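Local coordinates for proline dehydrogenase (Deinococcus radiodurans, PDB 4H6Q), which oxidises L-proline to delta-1-pyrroline-5-carboxylate with a bound FAD and passes the electrons to a quinone, the first step of proline breakdown to glutamate, at residues F36-S41 / V279-G284; V97-S102 / I134-E139; A48-E53 / H89-K94. All coordinates share one frame; numbering follows the deposited sequence.

Interaction 1: F36-S41 / V279-G284. With TFB (tetrahydrofuran-2-carboxylic acid), chain D.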
loop_
_atom_site.group_PDB
_atom_site.type_symbol
_atom_site.label_atom_id
_atom_site.label_comp_id
_atom_site.label_asym_id
_atom_site.label_seq_id
_atom_site.Cartn_x
_atom_site.Cartn_y
_atom_site.Cartn_z
ATOM N N PHE A 36 8.929 -1.684 12.684
ATOM C CA PHE A 36 8.013 -1.762 11.551
ATOM C C PHE A 36 6.892 -0.718 11.601
ATOM O O PHE A 36 6.197 -0.522 10.597
ATOM C CB PHE A 36 7.374 -3.148 11.519
ATOM C CG PHE A 36 8.359 -4.245 11.387
ATOM C CD1 PHE A 36 8.949 -4.542 10.152
ATOM C CD2 PHE A 36 8.635 -5.061 12.483
ATOM C CE1 PHE A 36 9.864 -5.604 10.038
ATOM C CE2 PHE A 36 9.531 -6.120 12.357
ATOM C CZ PHE A 36 10.144 -6.386 11.125
ATOM N N VAL A 37 6.652 -0.115 12.773
ATOM C CA VAL A 37 5.464 0.739 12.995
ATOM C C VAL A 37 5.968 2.057 13.512
ATOM O O VAL A 37 6.774 2.060 14.456
ATOM C CB VAL A 37 4.502 0.067 14.027
ATOM C CG1 VAL A 37 3.319 0.970 14.363
ATOM C CG2 VAL A 37 4.060 -1.346 13.514
ATOM N N ALA A 38 5.546 3.187 12.910
ATOM C CA ALA A 38 6.144 4.462 13.300
ATOM C C ALA A 38 5.876 4.843 14.783
ATOM O O ALA A 38 6.736 5.460 15.453
ATOM C CB ALA A 38 5.773 5.582 12.305
ATOM N N GLY A 39 4.735 4.441 15.291
ATOM C CA GLY A 39 4.251 4.871 16.579
ATOM C C GLY A 39 2.753 4.712 16.557
ATOM O O GLY A 39 2.190 4.155 15.619
ATOM N N GLU A 40 2.099 5.253 17.566
ATOM C CA GLU A 40 0.662 5.075 17.725
ATOM C C GLU A 40 -0.161 6.307 17.344
ATOM O O GLU A 40 -1.390 6.226 17.284
ATOM C CB GLU A 40 0.337 4.605 19.157
ATOM C CG GLU A 40 0.872 3.150 19.430
ATOM C CD GLU A 40 0.214 2.457 20.644
ATOM O OE1 GLU A 40 -0.301 3.140 21.548
ATOM O OE2 GLU A 40 0.221 1.211 20.733
ATOM N N SER A 41 0.489 7.441 17.077
ATOM C CA SER A 41 -0.246 8.703 16.837
ATOM C C SER A 41 -0.029 9.271 15.452
ATOM O O SER A 41 0.985 8.983 14.802
ATOM C CB SER A 41 0.186 9.787 17.829
ATOM O OG SER A 41 1.554 10.129 17.639
ATOM N N VAL A 279 8.145 4.925 0.945
ATOM C CA VAL A 279 8.073 3.939 1.996
ATOM C C VAL A 279 6.689 3.897 2.607
ATOM O O VAL A 279 6.089 4.940 2.951
ATOM C CB VAL A 279 9.144 4.237 3.090
ATOM C CG1 VAL A 279 8.888 3.488 4.395
ATOM C CG2 VAL A 279 10.516 3.898 2.534
ATOM N N TYR A 280 6.149 2.661 2.754
ATOM C CA TYR A 280 4.866 2.418 3.390
ATOM C C TYR A 280 5.055 2.603 4.894
ATOM O O TYR A 280 5.847 1.879 5.527
ATOM C CB TYR A 280 4.415 0.990 3.013
ATOM C CG TYR A 280 2.974 0.651 3.328
ATOM C CD1 TYR A 280 2.010 0.547 2.298
ATOM C CD2 TYR A 280 2.553 0.350 4.651
ATOM C CE1 TYR A 280 0.693 0.238 2.557
ATOM C CE2 TYR A 280 1.219 0.043 4.934
ATOM C CZ TYR A 280 0.298 0.007 3.875
ATOM O OH TYR A 280 -0.980 -0.301 4.223
ATOM N N LEU A 281 4.321 3.571 5.449
ATOM C CA LEU A 281 4.591 4.128 6.780
ATOM C C LEU A 281 3.349 3.958 7.639
ATOM O O LEU A 281 2.433 4.746 7.618
ATOM C CB LEU A 281 4.992 5.594 6.675
ATOM C CG LEU A 281 5.661 6.229 7.892
ATOM C CD1 LEU A 281 4.753 6.438 9.104
ATOM C CD2 LEU A 281 6.916 5.499 8.225
ATOM N N PRO A 282 3.277 2.835 8.401
ATOM C CA PRO A 282 2.062 2.531 9.180
ATOM C C PRO A 282 2.148 3.059 10.598
ATOM O O PRO A 282 3.249 3.173 11.174
ATOM C CB PRO A 282 2.052 1.009 9.165
ATOM C CG PRO A 282 3.501 0.623 9.125
ATOM C CD PRO A 282 4.283 1.748 8.481
ATOM N N TYR A 283 0.997 3.398 11.185
ATOM C CA TYR A 283 0.985 3.853 12.550
ATOM C C TYR A 283 -0.387 3.503 13.146
ATOM O O TYR A 283 -1.342 3.179 12.433
ATOM C CB TYR A 283 1.218 5.382 12.646
ATOM C CG TYR A 283 -0.018 6.155 12.196
ATOM C CD1 TYR A 283 -0.945 6.688 13.128
ATOM C CD2 TYR A 283 -0.299 6.299 10.810
ATOM C CE1 TYR A 283 -2.102 7.319 12.704
ATOM C CE2 TYR A 283 -1.468 6.943 10.374
ATOM C CZ TYR A 283 -2.371 7.425 11.322
ATOM O OH TYR A 283 -3.514 8.020 10.884
ATOM N N GLY A 284 -0.481 3.565 14.469
ATOM C CA GLY A 284 -1.738 3.449 15.153
ATOM C C GLY A 284 -1.656 2.459 16.297
ATOM O O GLY A 284 -0.684 1.732 16.489
HETATM O OA TFB D . -0.406 -4.605 2.876
HETATM C CA TFB D . 0.596 -5.375 3.528
HETATM C C TFB D . 0.172 -5.719 4.941
HETATM O OB TFB D . 0.809 -6.608 5.565
HETATM C CB TFB D . 1.813 -4.550 3.563
HETATM C CG TFB D . 1.308 -3.186 3.449
HETATM C CD TFB D . -0.021 -3.236 2.804
HETATM O OXT TFB D . -0.817 -5.134 5.518
#

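Interaction 2: V97-S102 / I134-E139. With FAD (flavin-adenine dinucleotide), chain C; TFB (tetrahydrofuran-2-carboxylic acid), chain D.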
loop_
_atom_site.group_PDB
_atom_site.type_symbol
_atom_site.label_atom_id
_atom_site.label_comp_id
_atom_site.label_asym_id
_atom_site.label_seq_id
_atom_site.Cartn_x
_atom_site.Cartn_y
_atom_site.Cartn_z
ATOM N N VAL A 97 -1.866 8.153 0.925
ATOM C CA VAL A 97 -2.353 7.284 1.998
ATOM C C VAL A 97 -2.844 5.977 1.370
ATOM O O VAL A 97 -3.549 5.999 0.336
ATOM C CB VAL A 97 -3.505 7.983 2.806
ATOM C CG1 VAL A 97 -4.130 7.054 3.805
ATOM C CG2 VAL A 97 -3.010 9.264 3.466
ATOM N N SER A 98 -2.543 4.862 2.053
ATOM C CA SER A 98 -3.065 3.546 1.691
ATOM C C SER A 98 -4.102 3.130 2.670
ATOM O O SER A 98 -3.879 3.227 3.886
ATOM C CB SER A 98 -1.922 2.516 1.622
ATOM O OG SER A 98 -1.004 2.813 0.546
ATOM N N ILE A 99 -5.230 2.669 2.140
ATOM C CA ILE A 99 -6.321 2.144 2.972
ATOM C C ILE A 99 -6.632 0.721 2.572
ATOM O O ILE A 99 -6.521 0.323 1.400
ATOM C CB ILE A 99 -7.603 3.017 2.903
ATOM C CG1 ILE A 99 -8.232 3.030 1.501
ATOM C CG2 ILE A 99 -7.276 4.458 3.387
ATOM C CD1 ILE A 99 -9.567 3.803 1.428
ATOM N N LYS A 100 -7.072 -0.062 3.570
ATOM C CA LYS A 100 -7.677 -1.383 3.355
ATOM C C LYS A 100 -9.180 -1.198 3.373
ATOM O O LYS A 100 -9.741 -0.675 4.350
ATOM C CB LYS A 100 -7.268 -2.331 4.507
ATOM C CG LYS A 100 -5.835 -2.838 4.295
ATOM C CD LYS A 100 -5.354 -3.626 5.496
ATOM C CE LYS A 100 -3.984 -4.252 5.225
ATOM N NZ LYS A 100 -2.905 -3.288 4.879
ATOM N N LEU A 101 -9.876 -1.581 2.306
ATOM C CA LEU A 101 -11.305 -1.299 2.304
ATOM C C LEU A 101 -12.086 -2.088 3.398
ATOM O O LEU A 101 -13.190 -1.704 3.796
ATOM C CB LEU A 101 -11.916 -1.507 0.917
ATOM C CG LEU A 101 -11.489 -0.398 -0.092
ATOM C CD1 LEU A 101 -11.767 -0.824 -1.513
ATOM C CD2 LEU A 101 -12.138 0.948 0.225
ATOM N N SER A 102 -11.518 -3.208 3.887
ATOM C CA SER A 102 -12.143 -3.900 5.016
ATOM C C SER A 102 -12.088 -3.087 6.317
ATOM O O SER A 102 -12.807 -3.408 7.273
ATOM C CB SER A 102 -11.461 -5.245 5.265
ATOM O OG SER A 102 -10.236 -5.055 5.953
ATOM N N ILE A 134 -4.767 8.234 -3.030
ATOM C CA ILE A 134 -5.117 7.108 -2.152
ATOM C C ILE A 134 -4.850 5.823 -2.892
ATOM O O ILE A 134 -5.304 5.665 -4.038
ATOM C CB ILE A 134 -6.630 7.153 -1.810
ATOM C CG1 ILE A 134 -7.026 8.448 -1.064
ATOM C CG2 ILE A 134 -7.052 5.913 -1.009
ATOM C CD1 ILE A 134 -6.211 8.695 0.264
ATOM N N CYS A 135 -4.157 4.888 -2.228
ATOM C CA CYS A 135 -4.052 3.533 -2.735
ATOM C C CYS A 135 -5.028 2.604 -2.002
ATOM O O CYS A 135 -5.062 2.613 -0.759
ATOM C CB CYS A 135 -2.617 2.987 -2.590
ATOM S SG CYS A 135 -2.475 1.269 -3.216
ATOM N N LEU A 136 -5.803 1.822 -2.755
ATOM C CA LEU A 136 -6.624 0.730 -2.204
ATOM C C LEU A 136 -5.734 -0.508 -2.122
ATOM O O LEU A 136 -5.435 -1.154 -3.149
ATOM C CB LEU A 136 -7.833 0.450 -3.105
ATOM C CG LEU A 136 -8.617 1.726 -3.497
ATOM C CD1 LEU A 136 -9.715 1.372 -4.481
ATOM C CD2 LEU A 136 -9.197 2.461 -2.273
ATOM N N ASP A 137 -5.270 -0.844 -0.893
ATOM C CA ASP A 137 -4.447 -2.049 -0.693
ATOM C C ASP A 137 -5.260 -3.293 -1.125
ATOM O O ASP A 137 -6.501 -3.311 -1.084
ATOM C CB ASP A 137 -4.100 -2.196 0.784
ATOM C CG ASP A 137 -3.012 -1.260 1.263
ATOM O OD1 ASP A 137 -2.342 -0.571 0.461
ATOM O OD2 ASP A 137 -2.829 -1.262 2.538
ATOM N N MET A 138 -4.558 -4.325 -1.551
ATOM C CA MET A 138 -5.240 -5.576 -1.869
ATOM C C MET A 138 -5.173 -6.560 -0.707
ATOM O O MET A 138 -4.078 -6.881 -0.210
ATOM C CB MET A 138 -4.713 -6.214 -3.160
ATOM C CG MET A 138 -5.656 -7.323 -3.699
ATOM S SD MET A 138 -7.298 -6.710 -4.209
ATOM C CE MET A 138 -6.918 -5.787 -5.675
ATOM N N GLU A 139 -6.333 -7.014 -0.229
ATOM C CA GLU A 139 -6.416 -7.939 0.877
ATOM C C GLU A 139 -6.498 -9.377 0.361
ATOM O O GLU A 139 -5.913 -9.669 -0.692
ATOM C CB GLU A 139 -7.555 -7.501 1.836
ATOM C CG GLU A 139 -7.299 -6.046 2.355
ATOM C CD GLU A 139 -8.336 -5.593 3.355
ATOM O OE1 GLU A 139 -9.333 -4.935 2.938
ATOM O OE2 GLU A 139 -8.167 -5.906 4.569
HETATM P PA FAD C . 10.473 -11.711 -0.089
HETATM O O1A FAD C . 10.843 -12.676 -1.221
HETATM O O2A FAD C . 9.485 -12.161 0.907
HETATM O O5B FAD C . 11.639 -11.198 0.707
HETATM C C5B FAD C . 12.758 -10.633 0.042
HETATM C C4B FAD C . 13.842 -10.172 0.993
HETATM O O4B FAD C . 13.407 -8.964 1.575
HETATM C C3B FAD C . 14.073 -11.075 2.150
HETATM O O3B FAD C . 14.919 -12.180 1.880
HETATM C C2B FAD C . 14.623 -10.122 3.142
HETATM O O2B FAD C . 15.946 -9.739 2.834
HETATM C C1B FAD C . 13.724 -8.945 2.937
HETATM N N9A FAD C . 12.491 -8.995 3.723
HETATM C C8A FAD C . 11.189 -9.013 3.228
HETATM N N7A FAD C . 10.288 -9.050 4.211
HETATM C C5A FAD C . 11.002 -9.020 5.405
HETATM C C6A FAD C . 10.639 -9.044 6.739
HETATM N N6A FAD C . 9.270 -9.075 7.140
HETATM N N1A FAD C . 11.614 -9.023 7.662
HETATM C C2A FAD C . 12.919 -8.978 7.327
HETATM N N3A FAD C . 13.332 -8.961 6.050
HETATM C C4A FAD C . 12.395 -8.969 5.107
HETATM N N1 FAD C . 0.877 -7.483 -0.238
HETATM C C2 FAD C . -0.479 -7.561 -0.321
HETATM O O2 FAD C . -0.999 -8.763 -0.402
HETATM N N3 FAD C . -1.287 -6.457 -0.344
HETATM C C4 FAD C . -0.756 -5.175 -0.273
HETATM O O4 FAD C . -1.569 -4.099 -0.277
HETATM C C4X FAD C . 0.698 -5.034 -0.174
HETATM N N5 FAD C . 1.281 -3.794 -0.102
HETATM C C5X FAD C . 2.655 -3.741 -0.052
HETATM C C6 FAD C . 3.284 -2.487 0.012
HETATM C C7 FAD C . 4.700 -2.404 0.035
HETATM C C7M FAD C . 5.386 -1.042 0.102
HETATM C C8 FAD C . 5.457 -3.600 -0.006
HETATM C C8M FAD C . 6.961 -3.558 0.009
HETATM C C9 FAD C . 4.817 -4.849 -0.033
HETATM C C9A FAD C . 3.439 -4.921 -0.076
HETATM N N10 FAD C . 2.829 -6.190 -0.140
HETATM C C10 FAD C . 1.458 -6.251 -0.178
HETATM C "C1'" FAD C . 3.598 -7.421 -0.209
HETATM C "C2'" FAD C . 3.781 -8.189 1.063
HETATM O "O2'" FAD C . 3.807 -7.222 2.106
HETATM C "C3'" FAD C . 5.005 -9.025 0.616
HETATM O "O3'" FAD C . 4.718 -10.316 0.169
HETATM C "C4'" FAD C . 6.184 -9.047 1.507
HETATM O "O4'" FAD C . 6.560 -7.722 1.635
HETATM C "C5'" FAD C . 7.275 -9.877 0.844
HETATM O "O5'" FAD C . 8.444 -9.119 0.796
HETATM P P FAD C . 9.327 -8.984 -0.522
HETATM O O1P FAD C . 8.625 -8.634 -1.870
HETATM O O2P FAD C . 10.534 -8.146 -0.022
HETATM O O3P FAD C . 10.037 -10.415 -0.757
HETATM O OA TFB D . -0.406 -4.605 2.876
HETATM C CA TFB D . 0.596 -5.375 3.528
HETATM C C TFB D . 0.172 -5.719 4.941
HETATM O OB TFB D . 0.809 -6.608 5.565
HETATM C CB TFB D . 1.813 -4.550 3.563
HETATM C CG TFB D . 1.308 -3.186 3.449
HETATM C CD TFB D . -0.021 -3.236 2.804
HETATM O OXT TFB D . -0.817 -5.134 5.518
HETATM O O HOH W 1 -8.903 -2.555 -0.123
#

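Interaction 3: A48-E53 / H89-K94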
loop_
_atom_site.group_PDB
_atom_site.type_symbol
_atom_site.label_atom_id
_atom_site.label_comp_id
_atom_site.label_asym_id
_atom_site.label_seq_id
_atom_site.Cartn_x
_atom_site.Cartn_y
_atom_site.Cartn_z
ATOM N N ALA A 48 7.850 10.727 11.230
ATOM C CA ALA A 48 8.578 9.710 10.497
ATOM C C ALA A 48 8.614 10.043 9.020
ATOM O O ALA A 48 9.639 9.817 8.362
ATOM C CB ALA A 48 7.955 8.315 10.740
ATOM N N VAL A 49 7.515 10.556 8.445
ATOM C CA VAL A 49 7.546 10.975 7.047
ATOM C C VAL A 49 8.512 12.138 6.823
ATOM O O VAL A 49 9.267 12.134 5.845
ATOM C CB VAL A 49 6.146 11.326 6.514
ATOM C CG1 VAL A 49 6.224 11.894 5.066
ATOM C CG2 VAL A 49 5.273 10.085 6.530
ATOM N N GLN A 50 8.552 13.105 7.753
ATOM C CA GLN A 50 9.494 14.209 7.613
ATOM C C GLN A 50 10.943 13.708 7.626
ATOM O O GLN A 50 11.791 14.195 6.869
ATOM C CB GLN A 50 9.245 15.250 8.705
ATOM C CG GLN A 50 7.915 15.998 8.492
ATOM C CD GLN A 50 7.568 16.918 9.607
ATOM O OE1 GLN A 50 7.890 16.645 10.782
ATOM N NE2 GLN A 50 6.883 18.010 9.281
ATOM N N ALA A 51 11.223 12.707 8.464
ATOM C CA ALA A 51 12.554 12.119 8.496
ATOM C C ALA A 51 12.889 11.428 7.175
ATOM O O ALA A 51 14.030 11.548 6.700
ATOM C CB ALA A 51 12.743 11.181 9.695
ATOM N N LEU A 52 11.947 10.678 6.597
ATOM C CA LEU A 52 12.175 10.055 5.297
ATOM C C LEU A 52 12.458 11.110 4.226
ATOM O O LEU A 52 13.380 10.948 3.409
ATOM C CB LEU A 52 10.964 9.202 4.866
ATOM C CG LEU A 52 10.769 7.892 5.626
ATOM C CD1 LEU A 52 9.352 7.367 5.370
ATOM C CD2 LEU A 52 11.799 6.869 5.167
ATOM N N GLU A 53 11.688 12.197 4.216
ATOM C CA GLU A 53 11.842 13.236 3.178
ATOM C C GLU A 53 13.190 13.918 3.277
ATOM O O GLU A 53 13.774 14.280 2.248
ATOM C CB GLU A 53 10.666 14.246 3.246
ATOM C CG GLU A 53 9.312 13.622 2.774
ATOM C CD GLU A 53 8.154 14.630 2.482
ATOM O OE1 GLU A 53 8.279 15.848 2.709
ATOM O OE2 GLU A 53 7.104 14.188 1.958
ATOM N N HIS A 89 -1.496 17.391 5.319
ATOM C CA HIS A 89 -1.590 18.627 4.540
ATOM C C HIS A 89 -1.129 19.834 5.367
ATOM O O HIS A 89 -0.411 20.704 4.842
ATOM C CB HIS A 89 -3.026 18.784 4.020
ATOM C CG HIS A 89 -3.288 20.097 3.345
ATOM N ND1 HIS A 89 -2.653 20.479 2.175
ATOM C CD2 HIS A 89 -4.107 21.131 3.679
ATOM C CE1 HIS A 89 -3.058 21.696 1.818
ATOM N NE2 HIS A 89 -3.944 22.117 2.716
ATOM N N ALA A 90 -1.569 19.947 6.623
ATOM C CA ALA A 90 -1.218 21.115 7.443
ATOM C C ALA A 90 0.278 21.170 7.721
ATOM O O ALA A 90 0.802 22.256 7.938
ATOM C CB ALA A 90 -2.015 21.115 8.757
ATOM N N ALA A 91 0.958 20.013 7.663
ATOM C CA ALA A 91 2.396 19.905 7.898
ATOM C C ALA A 91 3.204 20.128 6.611
ATOM O O ALA A 91 4.440 20.153 6.610
ATOM C CB ALA A 91 2.757 18.569 8.534
ATOM N N GLY A 92 2.497 20.315 5.504
ATOM C CA GLY A 92 3.155 20.476 4.217
ATOM C C GLY A 92 3.523 19.189 3.518
ATOM O O GLY A 92 4.418 19.175 2.666
ATOM N N ILE A 93 2.863 18.101 3.896
ATOM C CA ILE A 93 3.086 16.824 3.225
ATOM C C ILE A 93 1.911 16.566 2.280
ATOM O O ILE A 93 0.755 16.625 2.700
ATOM C CB ILE A 93 3.153 15.695 4.261
ATOM C CG1 ILE A 93 4.345 15.922 5.214
ATOM C CG2 ILE A 93 3.268 14.334 3.570
ATOM C CD1 ILE A 93 4.330 15.056 6.444
ATOM N N LYS A 94 2.181 16.324 0.991
ATOM C CA LYS A 94 1.135 15.959 0.045
ATOM C C LYS A 94 0.554 14.621 0.515
ATOM O O LYS A 94 1.263 13.651 0.661
ATOM C CB LYS A 94 1.714 15.839 -1.372
ATOM C CG LYS A 94 0.707 15.984 -2.509
ATOM C CD LYS A 94 1.438 15.903 -3.908
ATOM C CE LYS A 94 0.750 16.725 -4.950
ATOM N NZ LYS A 94 1.369 18.080 -4.989
HETATM O O HOH W 2 6.887 18.898 6.351
HETATM O O HOH W 3 5.151 15.660 0.455
#

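Interaction 1: F36-S41 / V279-G284
Ala38 and Gly39 run beside the last strand residues, Pro282 and Tyr283, and the Gly284 that follows, and are tied to them by two backbone hydrogen bonds. Ala38 N donates to Pro282 O at 2.9 Å, and the bond is nearly straight. Gly284 N returns a bond to Gly39 O at 3.0 Å. A longer CA-H...O contact follows, with Gly284 CA 3.5 Å from Glu40 O. With its backbone angles, a side chain on Gly284 would collide with Tyr283 O, so glycine suits the position.

The side chains fill in around these two bonds. Ala38 CB presses on Leu281 CD1 at 3.5 Å, tighter than usual for two carbons. Phe36 O sits against the proline ring, 3.3 Å from Pro282 CG. Strand 277-283 is the last strand of the beta8-alpha8 barrel, and 36-41 is the loop between helix 23-33 and helix 42-54. Ser41 holds the N-cap position of helix 42-54, and its side chain caps a backbone N in the first turn.

Tyr283 CG stands between the backbone N and the carbonyl carbon (chi1 74°), and the ring lies beside Ser41, with CD1 3.4 Å from Ser41 O. That oxygen approaches obliquely, while Glu40 O lies near the ring plane at the edge. Glu40 lays CG against Gly284 O at 3.6 Å, and its OE2 is hydrogen-bonded to Trp287 NE1. Further back on the strand, Tyr280 lies against the ligand tetrahydrofuran-2-carboxylic acid. The CG of that ligand stands over one face of the ring, toward the rim, 3.4 Å from Tyr280 CZ.

Interaction 2: V97-S102 / I134-E139
Val97, Ser98 and Ile99 pair in parallel with Ile134, Cys135 and Leu136, as neighbouring strands of the TIM barrel. Backbone bonds run from Cys135 N to Val97 O, from Ile99 N to Cys135 O (2.9 Å) and from Asp137 N to Ile99 O. Water 1 accepts from Leu101 N and donates to Asp137 O.

The strand apolar contacts lie on the face of Val97 and Ile99. Ile99 CG1 lies beside Leu136 CD2 at 3.9 Å.

Among the charged groups, Lys100 NZ forms a salt bridge with Asp137 OD2 at 3.1 Å, meeting it on the anti side, 24° out of the carboxylate plane. Arg189 and Tyr280 also bind this carboxylate. Lys100 binds substrate, and Asp137 is probably an active-site residue. Glu139 grips Ser102 twice, OE1 taking Ser102 N at 2.9 Å and OE2 taking Ser102 OG at 2.6 Å, each through a syn lone pair. An alanine in place of this glutamate would probably leave Ser102 N and OG without these acceptors and open a gap beside Lys100 CB.

Met138 O accepts a hydrogen bond from FAD N3 at 2.8 Å. Lys100 is bent at its last torsion (chi4 58°), and NZ reaches OXT of the bound tetrahydrofuran-2-carboxylic acid at 2.9 Å.

Interaction 3: A48-E53 / H89-K94
Ile93 sets its CB toward the helix that carries Val49, Gln50 and Glu53. No direct hydrogen bond crosses the contact. Ile93 touches all three of these residues. From CB the side chain forks. CG2 is the short branch and reaches two residues one helical turn apart: Val49 CG1 at 4.1 Å and Glu53 OE2 at 4.2 Å. CG1 is the stem of the longer branch; it is anti to the carbonyl carbon (chi1 -62°). It carries CD1 outward, anti to CA (chi2 167°). At this tip CD1 meets Val49 CG1 at 3.9 Å and lies a little further from Val49 CB. The aliphatic CG of Gln50 comes to 4.2 Å from the same CD1. Ile46, one turn earlier on the same helix, also touches Ile93.

These residues belong to the outer layer of the beta8-alpha8 barrel. Helix 42-54 precedes the first barrel strand, 58-63. Helix 71-90 follows that strand and leads through the loop at 91-95 into strand 96-99. The contact thus sets the exit of helix 71-90 against the flank of helix 42-54. Gly92 closes the exiting helix in a Schellman motif, with positive phi (84°) and two bonds back into the last turn, one of them Gly92 N to His89 O. Any CB on Gly92 would run into Ala91 O.

The polar groups beside the isoleucine are joined through water. Water 2 accepts from Gln50 NE2 and donates to Ala91 O, the latter at 2.8 Å. Water 3 donates to Glu53 OE2 at 2.9 Å and accepts from Lys94 N.

How the interactions relate
Interactions 1 and 2 meet at the active site. Tyr280 OH lies 2.7 Å from Asp137 OD2, a probable hydrogen bond, and Tyr280 CE1 packs 3.6 Å from Ser98 CB. Both contacts touch tetrahydrofuran-2-carboxylic acid, and both reach the same barrel sheet; their centres are about 15 Å apart. Interaction 3 lies further out, about 13 Å from interaction 1, centre to centre. The two touch through helix 42-54: Ala48 CB is 3.8 Å from Ala38 CB, and Val49 CG2 is 4.1 Å from Leu281 CG. Interactions 2 and 3 share no packing, but the turn after helix 71-90 leads directly into strand 96-99.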